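Local structure of Mono(ADP-ribosyl)transferase SpvB (Salmonella typhimurium, 2GWM) at residues A7-S12 with H142-A147; L83-P88 with K95-I100. The protein is a secreted virulence toxin that probably transfers ADP-ribose from NAD+ to an arginine of host actin, so that actin monomers can no longer polymerise into filaments. All coordinates share one frame; numbering follows the deposited sequence.

Interaction 1: A7-S12 with H142-A147; sequences ALRYYS and HFKGEA
The hydroxyl of S12 accepts the backbone N-H of H142, with H142 N 2.9 Å from S12 OG and an N-H...O angle of 158°. S12 OG stands anti to its own backbone N (chi1 174°), which carries it off the helix surface to the incoming chain, and H142 CB lies beside it, 3.8 Å from the same S12 OG. The imidazole leads away from 7-12, while the H142 side chain also touches A13 of the same helix; H142 CD2 lies 3.7 Å above the F143 ring, over its centre. What is joined here is the first long helix, 3-24, and the loop between strands 135-136 and 149-151, which by its place and sequence probably corresponds to the ADP-ribosylating turn-turn loop of related transferases. Its tail, E146-A147-E148, has the form of the Glu-X-Glu signature, and E148 is a predicted active-site residue. Farther out, two cations approach each other as R9 stretches out from CG to NE and crosses the K144 chain at about a right angle. R9 NH1 and K144 NZ come to 4.1 Å, the ammonium lying at the guanidinium edge near its plane. D139 probably eases this like-charge pair, taking R9 NH1 on its backbone O and K144 NZ on its carboxylate. E1 forms a salt bridge with R9 NE, and A141 O accepts another bond from K144 NZ.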
# COMPACT_ATOMS: atom_id res chain seq x y z
N ALA A 7 4.28 2.17 -16.92
CA ALA A 7 5.12 2.14 -15.72
C ALA A 7 4.36 1.60 -14.51
O ALA A 7 4.91 0.84 -13.77
CB ALA A 7 5.72 3.47 -15.45
N LEU A 8 3.09 1.99 -14.36
CA LEU A 8 2.25 1.45 -13.30
C LEU A 8 2.05 -0.04 -13.43
O LEU A 8 2.06 -0.80 -12.43
CB LEU A 8 0.89 2.17 -13.31
CG LEU A 8 -0.16 1.66 -12.26
CD1 LEU A 8 0.39 1.81 -10.86
CD2 LEU A 8 -1.40 2.49 -12.46
N ARG A 9 1.85 -0.53 -14.65
CA ARG A 9 1.79 -1.98 -14.86
C ARG A 9 3.05 -2.67 -14.36
O ARG A 9 2.99 -3.69 -13.69
CB ARG A 9 1.58 -2.31 -16.35
CG ARG A 9 0.21 -1.91 -16.92
CD ARG A 9 0.07 -2.31 -18.41
NE ARG A 9 -1.26 -2.02 -18.90
CZ ARG A 9 -2.34 -2.77 -18.67
NH1 ARG A 9 -2.28 -3.93 -18.00
NH2 ARG A 9 -3.53 -2.37 -19.14
N TYR A 10 4.21 -2.08 -14.66
CA TYR A 10 5.48 -2.66 -14.22
C TYR A 10 5.61 -2.63 -12.70
O TYR A 10 6.06 -3.58 -12.10
CB TYR A 10 6.63 -1.87 -14.86
CG TYR A 10 7.96 -2.41 -14.48
CD1 TYR A 10 8.56 -3.42 -15.19
CD2 TYR A 10 8.64 -1.90 -13.38
CE1 TYR A 10 9.77 -3.91 -14.81
CE2 TYR A 10 9.85 -2.40 -12.97
CZ TYR A 10 10.44 -3.38 -13.72
OH TYR A 10 11.70 -3.89 -13.40
N TYR A 11 5.24 -1.52 -12.07
CA TYR A 11 5.14 -1.40 -10.63
C TYR A 11 4.36 -2.59 -10.07
O TYR A 11 4.80 -3.24 -9.14
CB TYR A 11 4.41 -0.08 -10.26
CG TYR A 11 4.12 -0.08 -8.79
CD1 TYR A 11 5.04 0.38 -7.87
CD2 TYR A 11 2.92 -0.57 -8.31
CE1 TYR A 11 4.77 0.32 -6.49
CE2 TYR A 11 2.67 -0.64 -6.93
CZ TYR A 11 3.59 -0.22 -6.04
OH TYR A 11 3.31 -0.32 -4.68
N SER A 12 3.17 -2.80 -10.60
CA SER A 12 2.29 -3.88 -10.12
C SER A 12 2.95 -5.26 -10.25
O SER A 12 2.84 -6.10 -9.36
CB SER A 12 0.93 -3.81 -10.83
OG SER A 12 0.08 -4.90 -10.50
N HIS A 142 -1.22 -6.61 -12.46
CA HIS A 142 -0.57 -7.70 -13.18
C HIS A 142 -1.36 -8.96 -13.09
O HIS A 142 -1.59 -9.63 -14.10
CB HIS A 142 0.83 -7.94 -12.64
CG HIS A 142 1.60 -8.91 -13.46
ND1 HIS A 142 2.01 -8.61 -14.75
CD2 HIS A 142 1.93 -10.20 -13.24
CE1 HIS A 142 2.63 -9.67 -15.25
NE2 HIS A 142 2.58 -10.64 -14.36
N PHE A 143 -1.73 -9.32 -11.86
CA PHE A 143 -2.57 -10.47 -11.63
C PHE A 143 -4.00 -9.99 -11.49
O PHE A 143 -4.28 -9.03 -10.77
CB PHE A 143 -2.10 -11.23 -10.40
CG PHE A 143 -0.76 -11.92 -10.58
CD1 PHE A 143 -0.63 -12.98 -11.43
CD2 PHE A 143 0.36 -11.53 -9.87
CE1 PHE A 143 0.61 -13.61 -11.62
CE2 PHE A 143 1.58 -12.14 -10.05
CZ PHE A 143 1.69 -13.22 -10.91
N LYS A 144 -4.91 -10.67 -12.18
CA LYS A 144 -6.28 -10.21 -12.33
C LYS A 144 -7.14 -10.85 -11.26
O LYS A 144 -6.73 -11.82 -10.60
CB LYS A 144 -6.79 -10.56 -13.73
CG LYS A 144 -5.79 -10.29 -14.85
CD LYS A 144 -5.42 -8.82 -15.01
CE LYS A 144 -4.21 -8.70 -15.96
NZ LYS A 144 -3.92 -7.36 -16.48
N GLY A 145 -8.33 -10.29 -11.05
CA GLY A 145 -9.32 -10.97 -10.22
C GLY A 145 -9.13 -10.80 -8.72
O GLY A 145 -9.67 -11.57 -7.92
N GLU A 146 -8.34 -9.81 -8.34
CA GLU A 146 -8.24 -9.39 -6.95
C GLU A 146 -8.24 -7.89 -7.00
O GLU A 146 -7.28 -7.26 -7.46
CB GLU A 146 -7.01 -9.99 -6.22
CG GLU A 146 -5.63 -9.78 -6.87
CD GLU A 146 -5.00 -11.05 -7.50
OE1 GLU A 146 -5.65 -11.71 -8.37
OE2 GLU A 146 -3.86 -11.39 -7.13
N ALA A 147 -9.39 -7.31 -6.66
CA ALA A 147 -9.54 -5.88 -6.62
C ALA A 147 -8.47 -5.25 -5.77
O ALA A 147 -8.13 -5.74 -4.70
CB ALA A 147 -10.92 -5.47 -6.13

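Interaction 2: L83-P88 with K95-I100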
# COMPACT_ATOMS: atom_id res chain seq x y z
N LEU A 83 -2.12 -6.37 7.76
CA LEU A 83 -0.69 -6.10 8.05
C LEU A 83 -0.17 -7.02 9.15
O LEU A 83 -0.88 -7.43 10.07
CB LEU A 83 -0.44 -4.65 8.54
CG LEU A 83 -0.62 -3.40 7.70
CD1 LEU A 83 -0.16 -2.20 8.49
CD2 LEU A 83 0.16 -3.50 6.43
N LYS A 84 1.12 -7.32 9.11
CA LYS A 84 1.79 -7.96 10.18
C LYS A 84 2.48 -6.87 10.92
O LYS A 84 3.49 -6.32 10.42
CB LYS A 84 2.78 -8.96 9.62
CG LYS A 84 3.34 -9.84 10.63
CD LYS A 84 4.30 -10.83 10.00
CE LYS A 84 4.55 -11.97 10.96
NZ LYS A 84 4.76 -11.52 12.40
N LEU A 85 1.95 -6.50 12.09
CA LEU A 85 2.59 -5.49 12.94
C LEU A 85 3.24 -6.01 14.18
O LEU A 85 3.91 -5.24 14.86
CB LEU A 85 1.60 -4.41 13.37
CG LEU A 85 1.01 -3.49 12.33
CD1 LEU A 85 0.08 -2.48 13.06
CD2 LEU A 85 2.10 -2.79 11.53
N ASP A 86 3.11 -7.30 14.50
CA ASP A 86 3.61 -7.81 15.75
C ASP A 86 5.04 -8.35 15.70
O ASP A 86 5.47 -9.00 16.66
CB ASP A 86 2.65 -8.87 16.32
CG ASP A 86 1.36 -8.26 16.78
OD1 ASP A 86 1.42 -7.24 17.44
OD2 ASP A 86 0.29 -8.80 16.50
N LYS A 87 5.77 -8.00 14.65
CA LYS A 87 7.22 -8.32 14.56
C LYS A 87 8.00 -7.43 15.53
O LYS A 87 7.80 -6.22 15.56
CB LYS A 87 7.74 -8.07 13.15
CG LYS A 87 6.91 -8.68 12.02
CD LYS A 87 7.66 -8.88 10.70
CE LYS A 87 8.50 -7.68 10.29
NZ LYS A 87 9.56 -8.03 9.27
N PRO A 88 8.92 -8.03 16.32
CA PRO A 88 9.88 -7.20 17.07
C PRO A 88 10.37 -5.94 16.35
O PRO A 88 10.27 -4.86 16.91
CB PRO A 88 11.03 -8.17 17.31
CG PRO A 88 10.29 -9.47 17.58
CD PRO A 88 9.13 -9.46 16.61
N LYS A 95 3.46 0.81 17.66
CA LYS A 95 3.07 1.82 18.63
C LYS A 95 2.42 2.99 17.92
O LYS A 95 1.40 3.49 18.36
CB LYS A 95 4.27 2.31 19.39
CG LYS A 95 3.89 3.39 20.39
CD LYS A 95 4.99 3.69 21.39
CE LYS A 95 4.49 4.71 22.43
NZ LYS A 95 3.31 4.22 23.24
N GLU A 96 3.01 3.42 16.82
CA GLU A 96 2.45 4.51 16.00
C GLU A 96 1.00 4.22 15.53
O GLU A 96 0.10 5.06 15.63
CB GLU A 96 3.30 4.72 14.73
CG GLU A 96 4.49 5.58 14.88
CD GLU A 96 4.43 6.76 13.90
OE1 GLU A 96 4.16 7.89 14.40
OE2 GLU A 96 4.61 6.53 12.65
N TYR A 97 0.78 3.02 15.02
CA TYR A 97 -0.51 2.70 14.43
C TYR A 97 -1.59 2.41 15.48
O TYR A 97 -2.76 2.32 15.13
CB TYR A 97 -0.34 1.44 13.54
CG TYR A 97 0.15 1.75 12.16
CD1 TYR A 97 1.39 2.33 11.97
CD2 TYR A 97 -0.63 1.53 11.06
CE1 TYR A 97 1.85 2.68 10.66
CE2 TYR A 97 -0.17 1.85 9.76
CZ TYR A 97 1.06 2.43 9.60
OH TYR A 97 1.60 2.81 8.37
N THR A 98 -1.17 2.25 16.73
CA THR A 98 -2.12 1.92 17.83
C THR A 98 -2.19 3.01 18.86
O THR A 98 -2.68 2.83 19.97
CB THR A 98 -1.83 0.56 18.52
OG1 THR A 98 -0.52 0.57 19.07
CG2 THR A 98 -1.98 -0.56 17.58
N THR A 99 -1.74 4.18 18.46
CA THR A 99 -1.91 5.40 19.26
C THR A 99 -3.16 6.14 18.77
O THR A 99 -3.18 6.75 17.67
CB THR A 99 -0.68 6.28 19.20
OG1 THR A 99 0.46 5.54 19.68
CG2 THR A 99 -0.86 7.51 20.06
N ILE A 100 -4.21 6.12 19.59
CA ILE A 100 -5.46 6.74 19.22
C ILE A 100 -5.22 8.20 18.88
O ILE A 100 -4.57 8.94 19.64
CB ILE A 100 -6.51 6.68 20.36
CG1 ILE A 100 -6.83 5.25 20.72
CG2 ILE A 100 -7.77 7.42 19.93
CD1 ILE A 100 -7.62 4.60 19.66
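Both L85 and Y97 place CG anti to the carbonyl carbon, at chi1 -66° and -84°, and these matching choices send the leucine branch and the tyrosine ring into the gap between their backbones. The two side chains cross at about a right angle. L85 CD1 reaches the root of the tyrosine, 4.0 Å from Y97 CB. Two residues earlier, L83 touches the ring itself, its CD1 methyl 4.2 Å from Y97 CE2. Both leucine methyls meet the ring obliquely, and no hydrogen bond crosses between the segments, whose backbones stay well apart: the nearest CA atoms, those of L85 and Y97, are 8.9 Å from each other. Within the ADP-ribosyltransferase core, the contact closes the connection that leaves edge strand 78-83 of the five-stranded sheet, the strand carrying the predicted active-site residue R81, and passes through the short helix 91-97. Y97 also touches I194 and M196 of strand 192-198, so the tyrosine links the leucines to a second strand of that sheet, while L85 packs further on V93 and L94 of the helix. The carboxylate of D121 fastens the leucine-bearing loop by taking the backbone N-H groups of L85 and D86. After Y97 the helix ends, and K95 O gathers two donors from opposite faces of its carbonyl plane. T99 OG1 makes the shorter bond, 2.6 Å from K95 O, and comes in tilted out of that plane; T98 N lies 3.3 Å from the same K95 O.

Overall arrangement
Interactions 1 and 2 lie on opposite sides of the chain's centre, with centres 27 Å apart and nearest atoms about 12 Å apart, yet each adjoins a different member of the predicted active-site set R81, S111 and E148. In interaction 1 the side chain of S12 is about 5 Å from that of E148; in interaction 2 the side chain of L83 is about 4 Å from that of R81. S111 falls between these neighbourhoods, its side chain about 8 Å from that of S12 and about 9 Å from that of L83. The 7-12/142-147 pairing is polar and superficial and spans 129 intervening residues, whereas 83-88/95-100 is apolar, more buried and local, lying within that span.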